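Local coordinates for phage related exonuclease (Haemophilus somnus 129PT, PDB 3K93), which is probably a phage-type DNA exonuclease, a metal-dependent hydrolase that would remove nucleotides from the ends of DNA strands, at residues R106-D111 / C150-I155; Q140-M145 / V192-D197; A40-A45 / Q212-Q217. All coordinates share one frame; numbering follows the deposited sequence.

Near the N terminus, after short elements, comes helix 35-50, whose partner in contact 3 is helix 198-221, near the C terminus. Within that wide loop, strand 108-114 passes the sodium site, and helix 137-148 follows. Strand 152-158 then returns beside strand 108-114 and closes contact 1. After helix 173-181, strand 189-195 packs against helix 137-148 and closes contact 2. The segments of contacts 1 and 2 alternate along the chain, so the two loops cross, and both reach the same sheet, where they touch. Contact 3 encloses both but stands apart from the sheet, its centre about 30 Å from that of contact 1, and ties the two terminal parts together.

Contact 1 (R106-D111 / C150-I155); sequences RKLIID and CDQAQI. With NA (sodium ion), chain B.
Lys107 O receives two backbone donors, Asp151 N at 2.9 Å and Gln152 N at 3.2 Å. The Gln152 bond runs nearly along the C=O axis, whereas Asp151 N approaches from well out of the carbonyl plane. Beyond this fork the ladder is regular and parallel: Ile109 N donates to Gln152 O, Gln154 N reaches Ile109 O at 2.9 Å, and Asp111 N gives to Gln154 O. The strand axes diverge by only 17°. Lys107, with positive phi and psi, forms a G1 beta bulge with Leu108 opposite Val103.

These are neighbouring strands of a mixed sheet, joined by a crossover through helices 125-135 and 137-148. The parallel pair and the Asp-Thr-Lys run beginning at Asp111 are consistent with the PD-(D/E)XK nuclease core. Asp111 OD1 binds the sodium ion together with Asp100, Thr112 and waters, while OD2 accepts from one of those waters.

Charged contacts lie at the exposed end. Lys107 NZ and Asp151 OD2, 3.8 Å apart, make a long salt bridge, and a water that donates to Asp151 OD1 is held weakly by the ammonium.

Apolar contacts divide between the faces. Leu108 CG is anti to the backbone N (chi1 171°); its CD1 lies 3.6 Å from Gln152 CG, and the Gln154 chain crosses at about a right angle. Both glutamines suit this face: their methylenes meet Leu108 CD1, as do Gln152 OE1 and Gln154 NE2, while Gln154 OE1 bonds Arg79. On the Asp111 face, Ile109 CG1 rests 3.9 Å from Cys150 SG, and the small Ala153 sits against Ile109 and Met141 of helix 137-148.

Contact 2 (Q140-M145 / V192-D197); sequences QMQGYM and VIIQRD
Gln142 OE1 accepts the backbone N of Asp197 at 2.9 Å, and the other half of the same carboxamide gives a bond back: Gln142 NE2 donates to Gln195 O at 3.0 Å. One glutamine amide thus serves the carbonyl of Gln195 and the N-H of Asp197 at the end of strand 189-195, a task for which its paired donor and acceptor are well matched. Neither bond is flat. Asp197 N lies 25° from the OE1 carbonyl plane, and Gln195 O stands 21° out of the amide plane. A bend at chi2 (-73°) swings CD out of an extended course; the carboxamide it carries meets the strand end. The amide is held through both OE1 and NE2, which should fix which way round it sits.

The apolar part centres on Ile194, whose bond to CB points at the helix. Its CG2 meets Gln142 NE2 at 3.7 Å and Met145 CE at 3.9 Å, while CG1 lies 4.2 Å from Met141 CG. Met145 is, like Met141, a selenomethionine in this crystal: its SE comes within 3.6 Å of Arg196 CA, and its CE approaches Ile194 O and Arg196 CA. The unbranched, flexible methionine chain suits a surface of backbone and methyl groups.

The Arg196 chain is extended from CG to NE, and NH1 makes a weak bond to Met145 O. Its firmer partners are Asn198, which takes NE, and Cys150 O.

Helix 137-148 here packs obliquely against strand 189-195, the edge of its sheet within the chain, while Met141 reaches strands 152-158 and 108-114 and Gln142 also touches helix 198-221, whose N-cap is Asp197, through weak bonds from OD1.

Contact 3 (A40-A45 / Q212-Q217); sequences AVREMA and QKYYDQ
Tyr214 and Val41 meet where helices 35-50 and 198-221 pack. The CB of Tyr214 points at the opposite helix, and CG is anti to the backbone N (chi1 -178°); the ring beyond it reaches helix 35-50. CD2 is the first atom to touch, 3.7 Å from Val41 CG1, while Val41 CB lies in the ring plane at its edge. CE2, next along, is 4.3 Å from the same CG1. The tip, OH, takes a hydrogen bond from Arg42 NE at 3.1 Å, the guanidinium turned 62° from the ring. The long extended arginine chain suits this place because it can carry a charge out to a hydroxyl at the end of the ring. That hydroxyl also bonds Asp126 of the second subunit.

Tyr215 shares that methyl: its CB is 3.7 Å from Val41 CG1, and its CE2 lies 3.8 Å from Ala45 CA. The small alanine lets the ring come down onto the helix backbone, and Val41 and Ala45, one turn apart, fit a ridge of ridges-into-grooves packing at the -51° crossing. The Tyr215 hydroxyl goes to Asp48.

The chemistry is mixed: aliphatic groups against the two tyrosine rings, and a polar tip shared across the trimer, where Arg42's positive charge could polarise the Tyr214 hydroxyl and, through a long, weak ion pair, partly balance Asp126 of the second subunit.

Contact 1 (R106-D111 / C150-I155)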
loop_
_atom_site.group_PDB
_atom_site.type_symbol
_atom_site.label_atom_id
_atom_site.label_comp_id
_atom_site.label_asym_id
_atom_site.label_seq_id
_atom_site.Cartn_x
_atom_site.Cartn_y
_atom_site.Cartn_z
ATOM N N ARG A 106 -10.906 -40.478 6.434
ATOM C CA ARG A 106 -9.553 -40.243 5.897
ATOM C C ARG A 106 -8.630 -39.370 6.762
ATOM O O ARG A 106 -7.556 -38.971 6.290
ATOM C CB ARG A 106 -9.666 -39.632 4.501
ATOM C CG ARG A 106 -10.307 -40.568 3.498
ATOM C CD ARG A 106 -10.312 -39.941 2.135
ATOM N NE ARG A 106 -11.060 -40.765 1.202
ATOM C CZ ARG A 106 -11.424 -40.391 -0.024
ATOM N NH1 ARG A 106 -11.119 -39.175 -0.513
ATOM N NH2 ARG A 106 -12.121 -41.237 -0.762
ATOM N N LYS A 107 -9.034 -39.093 8.014
ATOM C CA LYS A 107 -8.286 -38.197 8.919
ATOM C C LYS A 107 -7.935 -36.894 8.168
ATOM O O LYS A 107 -6.771 -36.460 8.116
ATOM C CB LYS A 107 -7.035 -38.911 9.454
ATOM C CG LYS A 107 -7.367 -40.216 10.227
ATOM C CD LYS A 107 -7.082 -40.114 11.706
ATOM C CE LYS A 107 -5.707 -40.705 12.068
ATOM N NZ LYS A 107 -5.080 -39.974 13.219
ATOM N N LEU A 108 -8.972 -36.307 7.570
ATOM C CA LEU A 108 -8.816 -35.247 6.574
ATOM C C LEU A 108 -9.724 -34.079 6.881
ATOM O O LEU A 108 -10.918 -34.300 7.142
ATOM C CB LEU A 108 -9.169 -35.777 5.176
ATOM C CG LEU A 108 -9.293 -34.808 3.990
ATOM C CD1 LEU A 108 -7.959 -34.172 3.697
ATOM C CD2 LEU A 108 -9.827 -35.588 2.757
ATOM N N ILE A 109 -9.162 -32.858 6.805
ATOM C CA ILE A 109 -9.938 -31.624 6.773
ATOM C C ILE A 109 -9.936 -31.082 5.344
ATOM O O ILE A 109 -8.907 -31.063 4.685
ATOM C CB ILE A 109 -9.318 -30.547 7.691
ATOM C CG1 ILE A 109 -9.340 -30.994 9.145
ATOM C CG2 ILE A 109 -10.035 -29.190 7.544
ATOM C CD1 ILE A 109 -10.760 -30.988 9.758
ATOM N N ILE A 110 -11.088 -30.622 4.877
ATOM C CA ILE A 110 -11.147 -29.865 3.646
ATOM C C ILE A 110 -11.644 -28.497 3.959
ATOM O O ILE A 110 -12.530 -28.351 4.789
ATOM C CB ILE A 110 -12.052 -30.511 2.601
ATOM C CG1 ILE A 110 -11.516 -31.885 2.222
ATOM C CG2 ILE A 110 -12.088 -29.642 1.329
ATOM C CD1 ILE A 110 -12.587 -32.815 1.571
ATOM N N ASP A 111 -11.055 -27.503 3.312
ATOM C CA ASP A 111 -11.473 -26.127 3.410
ATOM C C ASP A 111 -11.681 -25.535 1.991
ATOM O O ASP A 111 -10.813 -25.662 1.116
ATOM C CB ASP A 111 -10.421 -25.299 4.162
ATOM C CG ASP A 111 -11.007 -24.012 4.738
ATOM O OD1 ASP A 111 -11.162 -23.033 3.968
ATOM O OD2 ASP A 111 -11.375 -23.972 5.947
ATOM N N CYS A 150 -6.458 -34.754 12.852
ATOM C CA CYS A 150 -6.311 -35.193 11.463
ATOM C C CYS A 150 -4.870 -35.152 11.025
ATOM O O CYS A 150 -4.046 -34.402 11.554
ATOM C CB CYS A 150 -7.131 -34.296 10.511
ATOM S SG CYS A 150 -8.929 -34.556 10.595
ATOM N N ASP A 151 -4.593 -35.950 10.003
ATOM C CA ASP A 151 -3.262 -36.092 9.422
ATOM C C ASP A 151 -3.040 -35.232 8.214
ATOM O O ASP A 151 -1.897 -34.966 7.883
ATOM C CB ASP A 151 -3.005 -37.559 9.021
ATOM C CG ASP A 151 -2.846 -38.456 10.220
ATOM O OD1 ASP A 151 -2.523 -37.929 11.320
ATOM O OD2 ASP A 151 -3.057 -39.674 10.057
ATOM N N GLN A 152 -4.106 -34.840 7.528
ATOM C CA GLN A 152 -3.954 -33.970 6.374
ATOM C C GLN A 152 -5.119 -33.023 6.186
ATOM O O GLN A 152 -6.173 -33.218 6.758
ATOM C CB GLN A 152 -3.593 -34.747 5.092
ATOM C CG GLN A 152 -4.674 -35.510 4.389
ATOM C CD GLN A 152 -4.358 -35.683 2.857
ATOM O OE1 GLN A 152 -5.225 -35.464 2.021
ATOM N NE2 GLN A 152 -3.107 -36.039 2.518
ATOM N N ALA A 153 -4.857 -31.964 5.424
ATOM C CA ALA A 153 -5.826 -30.936 5.060
ATOM C C ALA A 153 -5.659 -30.676 3.566
ATOM O O ALA A 153 -4.550 -30.781 3.031
ATOM C CB ALA A 153 -5.575 -29.613 5.849
ATOM N N GLN A 154 -6.760 -30.356 2.907
ATOM C CA GLN A 154 -6.731 -29.985 1.532
ATOM C C GLN A 154 -7.506 -28.704 1.361
ATOM O O GLN A 154 -8.655 -28.631 1.742
ATOM C CB GLN A 154 -7.316 -31.124 0.683
ATOM C CG GLN A 154 -6.488 -32.399 0.728
ATOM C CD GLN A 154 -7.082 -33.474 -0.098
ATOM O OE1 GLN A 154 -7.815 -33.199 -1.030
ATOM N NE2 GLN A 154 -6.784 -34.718 0.234
ATOM N N ILE A 155 -6.861 -27.689 0.802
ATOM C CA ILE A 155 -7.487 -26.389 0.592
ATOM C C ILE A 155 -7.960 -26.402 -0.842
ATOM O O ILE A 155 -7.151 -26.492 -1.763
ATOM C CB ILE A 155 -6.485 -25.240 0.787
ATOM C CG1 ILE A 155 -5.871 -25.274 2.179
ATOM C CG2 ILE A 155 -7.136 -23.896 0.537
ATOM C CD1 ILE A 155 -4.533 -24.527 2.274
HETATM NA NA NA B . -13.418 -21.839 3.923
HETATM O O HOH W 1 -3.300 -37.594 14.175
HETATM O O HOH W 2 -12.464 -21.449 6.346
HETATM O O HOH W 3 -16.058 -21.632 3.941
HETATM O O HOH W 4 -12.943 -19.576 3.706
#

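Contact 2 (Q140-M145 / V192-D197)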
loop_
_atom_site.group_PDB
_atom_site.type_symbol
_atom_site.label_atom_id
_atom_site.label_comp_id
_atom_site.label_asym_id
_atom_site.label_seq_id
_atom_site.Cartn_x
_atom_site.Cartn_y
_atom_site.Cartn_z
ATOM N N GLN A 140 -3.641 -22.073 9.241
ATOM C CA GLN A 140 -5.044 -22.303 9.576
ATOM C C GLN A 140 -5.361 -23.798 9.545
ATOM O O GLN A 140 -6.071 -24.302 10.427
ATOM C CB GLN A 140 -5.945 -21.557 8.601
ATOM C CG GLN A 140 -7.450 -21.664 8.841
ATOM C CD GLN A 140 -8.292 -21.131 7.688
ATOM O OE1 GLN A 140 -7.790 -20.938 6.583
ATOM N NE2 GLN A 140 -9.598 -20.937 7.936
HETATM N N MSE A 141 -4.854 -24.503 8.525
HETATM C CA MSE A 141 -5.146 -25.935 8.390
HETATM C C MSE A 141 -4.472 -26.696 9.525
HETATM O O MSE A 141 -5.017 -27.710 9.970
HETATM C CB MSE A 141 -4.655 -26.516 7.037
HETATM C CG MSE A 141 -5.367 -26.092 5.756
HETATM SE SE MSE A 141 -7.253 -26.233 5.895
HETATM C CE MSE A 141 -7.542 -24.390 6.191
ATOM N N GLN A 142 -3.288 -26.238 9.976
ATOM C CA GLN A 142 -2.596 -26.932 11.063
ATOM C C GLN A 142 -3.420 -26.820 12.336
ATOM O O GLN A 142 -3.493 -27.769 13.104
ATOM C CB GLN A 142 -1.201 -26.400 11.314
ATOM C CG GLN A 142 -0.267 -26.560 10.161
ATOM C CD GLN A 142 0.190 -27.984 9.921
ATOM O OE1 GLN A 142 -0.045 -28.894 10.735
ATOM N NE2 GLN A 142 0.876 -28.178 8.810
ATOM N N GLY A 143 -4.056 -25.669 12.517
ATOM C CA GLY A 143 -4.944 -25.438 13.636
ATOM C C GLY A 143 -6.162 -26.335 13.577
ATOM O O GLY A 143 -6.538 -26.912 14.603
ATOM N N TYR A 144 -6.774 -26.501 12.390
ATOM C CA TYR A 144 -7.898 -27.442 12.301
ATOM C C TYR A 144 -7.462 -28.893 12.496
ATOM O O TYR A 144 -8.197 -29.697 13.087
ATOM C CB TYR A 144 -8.625 -27.328 10.964
ATOM C CG TYR A 144 -9.327 -26.003 10.671
ATOM C CD1 TYR A 144 -9.959 -25.291 11.664
ATOM C CD2 TYR A 144 -9.419 -25.518 9.368
ATOM C CE1 TYR A 144 -10.618 -24.117 11.414
ATOM C CE2 TYR A 144 -10.085 -24.312 9.097
ATOM C CZ TYR A 144 -10.690 -23.624 10.137
ATOM O OH TYR A 144 -11.352 -22.433 9.935
HETATM N N MSE A 145 -6.306 -29.270 11.960
HETATM C CA MSE A 145 -5.845 -30.645 12.099
HETATM C C MSE A 145 -5.582 -30.961 13.580
HETATM O O MSE A 145 -5.788 -32.087 14.040
HETATM C CB MSE A 145 -4.593 -30.909 11.257
HETATM C CG MSE A 145 -4.881 -31.050 9.790
HETATM SE SE MSE A 145 -3.347 -31.564 8.742
HETATM C CE MSE A 145 -2.510 -29.825 8.383
ATOM N N VAL A 192 -4.654 -27.581 -2.719
ATOM C CA VAL A 192 -3.318 -27.628 -2.115
ATOM C C VAL A 192 -3.390 -28.557 -0.890
ATOM O O VAL A 192 -4.261 -28.402 -0.062
ATOM C CB VAL A 192 -2.835 -26.240 -1.694
ATOM C CG1 VAL A 192 -1.476 -26.318 -0.914
ATOM C CG2 VAL A 192 -2.716 -25.314 -2.910
ATOM N N ILE A 193 -2.498 -29.528 -0.813
ATOM C CA ILE A 193 -2.519 -30.545 0.233
ATOM C C ILE A 193 -1.514 -30.104 1.285
ATOM O O ILE A 193 -0.377 -29.844 0.958
ATOM C CB ILE A 193 -2.074 -31.952 -0.333
ATOM C CG1 ILE A 193 -3.020 -32.423 -1.442
ATOM C CG2 ILE A 193 -2.024 -32.995 0.762
ATOM C CD1 ILE A 193 -2.456 -33.616 -2.321
ATOM N N ILE A 194 -1.939 -30.008 2.538
ATOM C CA ILE A 194 -1.058 -29.635 3.639
ATOM C C ILE A 194 -0.934 -30.843 4.581
ATOM O O ILE A 194 -1.952 -31.338 5.056
ATOM C CB ILE A 194 -1.644 -28.436 4.442
ATOM C CG1 ILE A 194 -1.984 -27.243 3.525
ATOM C CG2 ILE A 194 -0.662 -27.992 5.505
ATOM C CD1 ILE A 194 -0.762 -26.526 2.931
ATOM N N GLN A 195 0.294 -31.324 4.831
ATOM C CA GLN A 195 0.514 -32.423 5.759
ATOM C C GLN A 195 0.532 -31.866 7.188
ATOM O O GLN A 195 1.027 -30.781 7.398
ATOM C CB GLN A 195 1.855 -33.140 5.483
ATOM C CG GLN A 195 1.989 -33.818 4.110
ATOM C CD GLN A 195 0.857 -34.795 3.840
ATOM O OE1 GLN A 195 0.356 -35.446 4.760
ATOM N NE2 GLN A 195 0.434 -34.884 2.589
ATOM N N ARG A 196 -0.008 -32.617 8.152
ATOM C CA ARG A 196 0.080 -32.254 9.581
ATOM C C ARG A 196 1.542 -32.092 9.923
ATOM O O ARG A 196 2.337 -32.876 9.493
ATOM C CB ARG A 196 -0.490 -33.369 10.441
ATOM C CG ARG A 196 -0.433 -33.102 11.929
ATOM C CD ARG A 196 -0.775 -34.338 12.712
ATOM N NE ARG A 196 -0.889 -33.999 14.130
ATOM C CZ ARG A 196 -2.005 -33.617 14.744
ATOM N NH1 ARG A 196 -3.177 -33.567 14.117
ATOM N NH2 ARG A 196 -1.953 -33.324 16.041
ATOM N N ASP A 197 1.901 -31.064 10.667
ATOM C CA ASP A 197 3.297 -30.846 11.022
ATOM C C ASP A 197 3.316 -30.478 12.473
ATOM O O ASP A 197 3.036 -29.326 12.824
ATOM C CB ASP A 197 3.894 -29.740 10.151
ATOM C CG ASP A 197 5.337 -29.377 10.529
ATOM O OD1 ASP A 197 5.841 -29.793 11.603
ATOM O OD2 ASP A 197 5.958 -28.632 9.733
#

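Contact 3 (A40-A45 / Q212-Q217)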
loop_
_atom_site.group_PDB
_atom_site.type_symbol
_atom_site.label_atom_id
_atom_site.label_comp_id
_atom_site.label_asym_id
_atom_site.label_seq_id
_atom_site.Cartn_x
_atom_site.Cartn_y
_atom_site.Cartn_z
ATOM N N ALA A 40 -1.922 -7.221 15.795
ATOM C CA ALA A 40 -3.103 -8.082 15.722
ATOM C C ALA A 40 -3.725 -8.342 17.104
ATOM O O ALA A 40 -4.949 -8.340 17.256
ATOM C CB ALA A 40 -2.777 -9.418 15.006
ATOM N N VAL A 41 -2.889 -8.585 18.108
ATOM C CA VAL A 41 -3.391 -8.842 19.456
ATOM C C VAL A 41 -4.103 -7.588 20.035
ATOM O O VAL A 41 -5.086 -7.690 20.750
ATOM C CB VAL A 41 -2.240 -9.327 20.414
ATOM C CG1 VAL A 41 -2.762 -9.438 21.886
ATOM C CG2 VAL A 41 -1.642 -10.719 19.882
ATOM N N ARG A 42 -3.625 -6.406 19.688
ATOM C CA ARG A 42 -4.326 -5.178 20.104
ATOM C C ARG A 42 -5.720 -5.092 19.504
ATOM O O ARG A 42 -6.636 -4.598 20.148
ATOM C CB ARG A 42 -3.559 -3.954 19.652
ATOM C CG ARG A 42 -2.338 -3.658 20.474
ATOM C CD ARG A 42 -1.508 -2.628 19.713
ATOM N NE ARG A 42 -0.181 -2.624 20.231
ATOM C CZ ARG A 42 0.896 -2.291 19.569
ATOM N NH1 ARG A 42 0.833 -1.882 18.309
ATOM N NH2 ARG A 42 2.060 -2.335 20.195
ATOM N N GLU A 43 -5.870 -5.533 18.259
ATOM C CA GLU A 43 -7.190 -5.510 17.637
ATOM C C GLU A 43 -8.129 -6.476 18.354
ATOM O O GLU A 43 -9.339 -6.191 18.537
ATOM C CB GLU A 43 -7.123 -5.877 16.161
ATOM C CG GLU A 43 -6.414 -4.866 15.307
ATOM C CD GLU A 43 -6.356 -5.252 13.808
ATOM O OE1 GLU A 43 -6.463 -6.435 13.476
ATOM O OE2 GLU A 43 -6.171 -4.352 12.971
HETATM N N MSE A 44 -7.578 -7.609 18.763
HETATM C CA MSE A 44 -8.353 -8.599 19.496
HETATM C C MSE A 44 -8.712 -8.024 20.857
HETATM O O MSE A 44 -9.849 -8.161 21.279
HETATM C CB MSE A 44 -7.569 -9.919 19.645
HETATM C CG MSE A 44 -7.300 -10.638 18.296
HETATM SE SE MSE A 44 -5.868 -12.000 18.449
HETATM C CE MSE A 44 -5.546 -12.320 16.575
ATOM N N ALA A 45 -7.750 -7.401 21.555
ATOM C CA ALA A 45 -8.043 -6.778 22.850
ATOM C C ALA A 45 -9.140 -5.702 22.710
ATOM O O ALA A 45 -10.056 -5.667 23.504
ATOM C CB ALA A 45 -6.786 -6.190 23.476
ATOM N N GLN A 212 -1.217 -14.499 24.372
ATOM C CA GLN A 212 -2.155 -14.438 25.501
ATOM C C GLN A 212 -1.553 -13.623 26.661
ATOM O O GLN A 212 -2.282 -12.877 27.337
ATOM C CB GLN A 212 -2.496 -15.851 26.010
ATOM C CG GLN A 212 -3.296 -16.717 25.007
ATOM C CD GLN A 212 -3.419 -18.159 25.448
ATOM O OE1 GLN A 212 -2.508 -18.709 26.081
ATOM N NE2 GLN A 212 -4.559 -18.782 25.151
ATOM N N LYS A 213 -0.241 -13.764 26.892
ATOM C CA LYS A 213 0.410 -12.971 27.909
ATOM C C LYS A 213 0.378 -11.502 27.545
ATOM O O LYS A 213 0.083 -10.687 28.397
ATOM C CB LYS A 213 1.839 -13.427 28.185
ATOM C CG LYS A 213 1.900 -14.802 28.855
ATOM C CD LYS A 213 3.355 -15.230 29.211
ATOM C CE LYS A 213 3.433 -16.730 29.661
ATOM N NZ LYS A 213 3.172 -16.875 31.098
ATOM N N TYR A 214 0.686 -11.164 26.298
ATOM C CA TYR A 214 0.613 -9.777 25.852
ATOM C C TYR A 214 -0.818 -9.231 25.972
ATOM O O TYR A 214 -1.050 -8.172 26.540
ATOM C CB TYR A 214 1.150 -9.646 24.403
ATOM C CG TYR A 214 1.159 -8.236 23.891
ATOM C CD1 TYR A 214 1.931 -7.255 24.487
ATOM C CD2 TYR A 214 0.422 -7.886 22.772
ATOM C CE1 TYR A 214 1.911 -5.937 24.019
ATOM C CE2 TYR A 214 0.418 -6.585 22.285
ATOM C CZ TYR A 214 1.140 -5.629 22.919
ATOM O OH TYR A 214 1.106 -4.381 22.404
ATOM N N TYR A 215 -1.777 -9.986 25.466
ATOM C CA TYR A 215 -3.198 -9.645 25.610
ATOM C C TYR A 215 -3.572 -9.329 27.068
ATOM O O TYR A 215 -4.216 -8.314 27.330
ATOM C CB TYR A 215 -4.048 -10.813 25.047
ATOM C CG TYR A 215 -5.569 -10.749 25.224
ATOM C CD1 TYR A 215 -6.172 -11.195 26.391
ATOM C CD2 TYR A 215 -6.395 -10.253 24.207
ATOM C CE1 TYR A 215 -7.581 -11.140 26.553
ATOM C CE2 TYR A 215 -7.796 -10.211 24.350
ATOM C CZ TYR A 215 -8.376 -10.677 25.523
ATOM O OH TYR A 215 -9.724 -10.659 25.683
ATOM N N ASP A 216 -3.179 -10.191 28.009
ATOM C CA ASP A 216 -3.510 -9.977 29.420
ATOM C C ASP A 216 -2.968 -8.634 29.955
ATOM O O ASP A 216 -3.615 -7.944 30.770
ATOM C CB ASP A 216 -2.939 -11.122 30.278
ATOM C CG ASP A 216 -3.683 -12.472 30.060
ATOM O OD1 ASP A 216 -4.807 -12.477 29.518
ATOM O OD2 ASP A 216 -3.132 -13.521 30.452
ATOM N N GLN A 217 -1.767 -8.293 29.508
ATOM C CA GLN A 217 -1.137 -7.038 29.837
ATOM C C GLN A 217 -1.966 -5.884 29.254
ATOM O O GLN A 217 -2.140 -4.879 29.903
ATOM C CB GLN A 217 0.317 -7.065 29.296
ATOM C CG GLN A 217 1.087 -5.751 29.252
ATOM C CD GLN A 217 2.455 -5.910 28.516
ATOM O OE1 GLN A 217 3.132 -6.951 28.662
ATOM N NE2 GLN A 217 2.841 -4.889 27.716
#